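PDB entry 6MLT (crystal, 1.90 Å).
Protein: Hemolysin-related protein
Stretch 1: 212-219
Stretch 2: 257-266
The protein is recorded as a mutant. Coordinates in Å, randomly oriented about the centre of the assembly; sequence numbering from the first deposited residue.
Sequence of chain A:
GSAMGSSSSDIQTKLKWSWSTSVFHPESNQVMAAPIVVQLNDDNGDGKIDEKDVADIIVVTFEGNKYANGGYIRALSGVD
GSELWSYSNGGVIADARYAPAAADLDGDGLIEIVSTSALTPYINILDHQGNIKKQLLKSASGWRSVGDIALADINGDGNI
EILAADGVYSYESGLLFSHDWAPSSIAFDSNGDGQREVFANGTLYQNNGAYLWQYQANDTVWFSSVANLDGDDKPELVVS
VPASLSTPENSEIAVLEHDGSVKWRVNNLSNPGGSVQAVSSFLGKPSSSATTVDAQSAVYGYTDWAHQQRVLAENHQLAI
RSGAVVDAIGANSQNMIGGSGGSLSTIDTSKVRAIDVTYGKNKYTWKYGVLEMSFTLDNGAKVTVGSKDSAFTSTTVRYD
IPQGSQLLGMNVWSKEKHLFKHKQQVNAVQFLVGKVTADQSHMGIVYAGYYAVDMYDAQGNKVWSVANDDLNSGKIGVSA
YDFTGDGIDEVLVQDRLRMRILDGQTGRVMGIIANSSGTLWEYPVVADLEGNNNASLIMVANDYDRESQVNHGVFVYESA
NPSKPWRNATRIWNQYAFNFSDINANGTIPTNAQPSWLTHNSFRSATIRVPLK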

# COMPACT_ATOMS: atom_id res chain seq x y z
N LEU A 212 -5.32 22.31 4.66
CA LEU A 212 -6.23 21.55 5.51
C LEU A 212 -5.69 21.42 6.93
O LEU A 212 -6.37 21.81 7.88
CB LEU A 212 -6.49 20.17 4.92
CG LEU A 212 -7.35 20.14 3.65
CD1 LEU A 212 -7.39 18.74 3.08
CD2 LEU A 212 -8.76 20.66 3.92
N TRP A 213 -4.50 20.85 7.10
CA TRP A 213 -3.88 20.76 8.41
C TRP A 213 -2.39 20.54 8.24
O TRP A 213 -1.90 20.28 7.14
CB TRP A 213 -4.51 19.66 9.27
CG TRP A 213 -4.57 18.29 8.67
CD1 TRP A 213 -5.67 17.67 8.14
CD2 TRP A 213 -3.51 17.33 8.58
NE1 TRP A 213 -5.36 16.40 7.73
CE2 TRP A 213 -4.04 16.17 7.99
CE3 TRP A 213 -2.16 17.35 8.94
CZ2 TRP A 213 -3.26 15.03 7.74
CZ3 TRP A 213 -1.39 16.22 8.70
CH2 TRP A 213 -1.95 15.07 8.10
N GLN A 214 -1.68 20.62 9.36
CA GLN A 214 -0.23 20.53 9.33
C GLN A 214 0.25 19.87 10.61
O GLN A 214 -0.13 20.28 11.70
CB GLN A 214 0.38 21.92 9.18
CG GLN A 214 1.87 21.94 9.04
CD GLN A 214 2.36 23.30 8.59
OE1 GLN A 214 2.00 23.77 7.51
NE2 GLN A 214 3.16 23.95 9.43
N TYR A 215 1.08 18.84 10.46
CA TYR A 215 1.72 18.20 11.60
C TYR A 215 2.93 19.03 12.01
O TYR A 215 3.82 19.27 11.20
CB TYR A 215 2.14 16.78 11.25
CG TYR A 215 2.81 16.05 12.39
CD1 TYR A 215 2.13 15.83 13.58
CD2 TYR A 215 4.12 15.60 12.29
CE1 TYR A 215 2.73 15.18 14.64
CE2 TYR A 215 4.73 14.94 13.34
CZ TYR A 215 4.03 14.74 14.51
OH TYR A 215 4.60 14.09 15.57
N GLN A 216 2.95 19.46 13.27
CA GLN A 216 4.05 20.26 13.79
C GLN A 216 5.20 19.33 14.19
O GLN A 216 5.06 18.53 15.11
CB GLN A 216 3.59 21.10 14.99
N ALA A 217 6.31 19.44 13.48
CA ALA A 217 7.50 18.65 13.73
C ALA A 217 8.66 19.57 14.07
O ALA A 217 8.60 20.79 13.89
CB ALA A 217 7.84 17.77 12.53
N ASN A 218 9.75 18.97 14.55
CA ASN A 218 10.92 19.71 14.97
C ASN A 218 11.93 19.94 13.84
O ASN A 218 12.92 20.64 14.05
CB ASN A 218 11.59 18.97 16.14
CG ASN A 218 10.64 18.77 17.31
OD1 ASN A 218 10.42 17.64 17.78
ND2 ASN A 218 10.07 19.86 17.78
N ASP A 219 11.68 19.37 12.66
CA ASP A 219 12.53 19.56 11.49
C ASP A 219 11.71 19.11 10.29
O ASP A 219 10.56 18.70 10.43
CB ASP A 219 13.84 18.76 11.62
CG ASP A 219 15.02 19.38 10.85
OD1 ASP A 219 14.80 20.14 9.87
OD2 ASP A 219 16.17 19.08 11.21
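Stretch 2 257-266: EHDGSVKWRV

A tight turn whose last residue is glycine offers a flat patch of bare backbone, and an indole ring can cover it. The contact between stretches 212-219 and 257-266 is a compact example, burying 305 Å² summed over both sides. Stretch 1 ends a strand at Gln214 and continues as loop; stretch 2 opens with a type I beta turn from Glu257 to Gly260, turns a corner at Lys263 and leaves as a strand through Trp264 to Val266. The backbones approach most closely at Tyr215 and Gly260, with their CA atoms 6.2 Å apart. The two chains run in broadly the same direction.

The turn is braced by its own backbone and by Ser261 just beyond it. Gly260 N donates to Glu257 O at 2.9 Å, and Glu257 N to Ser261 O at 2.8 Å, while Asp259 OD1 accepts from both Ser261 N (3.0 Å) and Ser261 OG (2.8 Å).

Packing against aromatic rings makes up much of the contact, Trp213 and Tyr215 being covered almost equally. The CA-to-CB bond of Trp213 points toward stretch 2, and Gly260 CA sits 3.3 Å from the centroid of its six-membered ring, almost exactly on the ring normal, as a CH-pi contact. Glycine is what permits this: an ideal CB on Gly260 would lie 2.6 Å from Trp213 CD2, a clash, and the residue's positive phi of 90° would also jam that CB against the preceding carbonyl oxygen.

Polar contact is slighter. Trp213 NE1 donates a weak hydrogen bond to His258 O, at 3.2 Å with an N-H...O angle of 132°.

Tyr215 extends the interface beyond the turn. Its CB leaves sideways, but the ring reaches stretch 2, where Tyr215 CE1 meets Val262 CG2 at 3.4 Å in an apolar contact. Tyr215 OH lies 3.4 Å from Arg265 NE, near the guanidinium plane.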

# COMPACT_ATOMS: atom_id res chain seq x y z
N GLU A 257 -3.40 10.04 12.09
CA GLU A 257 -4.73 9.76 11.58
C GLU A 257 -5.02 10.67 10.39
O GLU A 257 -4.29 11.62 10.10
CB GLU A 257 -5.77 9.97 12.68
CG GLU A 257 -5.48 9.24 13.99
CD GLU A 257 -5.65 7.73 13.88
OE1 GLU A 257 -6.12 7.25 12.83
OE2 GLU A 257 -5.33 7.02 14.87
N HIS A 258 -6.13 10.38 9.70
CA HIS A 258 -6.46 11.11 8.48
C HIS A 258 -6.67 12.59 8.72
O HIS A 258 -6.55 13.39 7.79
CB HIS A 258 -7.71 10.51 7.83
CG HIS A 258 -8.97 10.79 8.60
ND1 HIS A 258 -9.31 10.10 9.74
CD2 HIS A 258 -9.95 11.70 8.39
CE1 HIS A 258 -10.46 10.56 10.20
NE2 HIS A 258 -10.86 11.54 9.40
N ASP A 259 -7.00 12.99 9.95
CA ASP A 259 -7.20 14.40 10.28
C ASP A 259 -5.95 15.06 10.85
O ASP A 259 -6.03 16.19 11.35
CB ASP A 259 -8.37 14.56 11.26
CG ASP A 259 -8.10 13.89 12.60
OD1 ASP A 259 -7.01 13.31 12.78
OD2 ASP A 259 -8.99 13.95 13.47
N GLY A 260 -4.81 14.37 10.82
CA GLY A 260 -3.56 14.94 11.29
C GLY A 260 -3.26 14.70 12.75
O GLY A 260 -2.13 14.98 13.18
N SER A 261 -4.21 14.19 13.53
CA SER A 261 -3.93 13.92 14.93
C SER A 261 -2.96 12.74 15.06
O SER A 261 -2.86 11.88 14.17
CB SER A 261 -5.23 13.63 15.70
OG SER A 261 -5.88 12.47 15.22
N VAL A 262 -2.22 12.72 16.16
CA VAL A 262 -1.17 11.72 16.35
C VAL A 262 -1.79 10.44 16.90
O VAL A 262 -2.44 10.47 17.95
CB VAL A 262 -0.07 12.24 17.30
CG1 VAL A 262 0.94 11.13 17.60
CG2 VAL A 262 0.62 13.44 16.69
N LYS A 263 -1.57 9.33 16.21
CA LYS A 263 -1.88 8.03 16.79
C LYS A 263 -0.80 7.62 17.78
O LYS A 263 -1.08 7.32 18.95
CB LYS A 263 -2.03 6.97 15.69
CG LYS A 263 -2.46 5.61 16.22
CD LYS A 263 -2.47 4.55 15.14
CE LYS A 263 -2.70 3.17 15.75
NZ LYS A 263 -2.95 2.13 14.72
N TRP A 264 0.45 7.59 17.33
CA TRP A 264 1.59 7.44 18.22
C TRP A 264 2.82 8.01 17.52
O TRP A 264 2.85 8.17 16.29
CB TRP A 264 1.83 5.98 18.63
CG TRP A 264 1.98 5.01 17.50
CD1 TRP A 264 1.00 4.23 16.95
CD2 TRP A 264 3.20 4.68 16.80
NE1 TRP A 264 1.52 3.45 15.94
CE2 TRP A 264 2.87 3.71 15.83
CE3 TRP A 264 4.52 5.11 16.89
CZ2 TRP A 264 3.82 3.16 14.96
CZ3 TRP A 264 5.46 4.57 16.03
CH2 TRP A 264 5.11 3.60 15.08
N ARG A 265 3.83 8.34 18.32
CA ARG A 265 5.09 8.83 17.79
C ARG A 265 6.22 8.36 18.69
O ARG A 265 6.02 8.09 19.88
CB ARG A 265 5.11 10.36 17.67
CG ARG A 265 5.11 11.09 18.99
CD ARG A 265 5.10 12.61 18.81
NE ARG A 265 6.38 13.13 18.32
CZ ARG A 265 7.46 13.30 19.08
NH1 ARG A 265 7.45 12.97 20.37
NH2 ARG A 265 8.57 13.81 18.56
N VAL A 266 7.41 8.25 18.11
CA VAL A 266 8.60 7.80 18.82
C VAL A 266 9.76 8.71 18.47
O VAL A 266 10.03 8.96 17.29
CB VAL A 266 8.94 6.34 18.47
CG1 VAL A 266 10.30 5.94 19.06
CG2 VAL A 266 7.85 5.39 18.98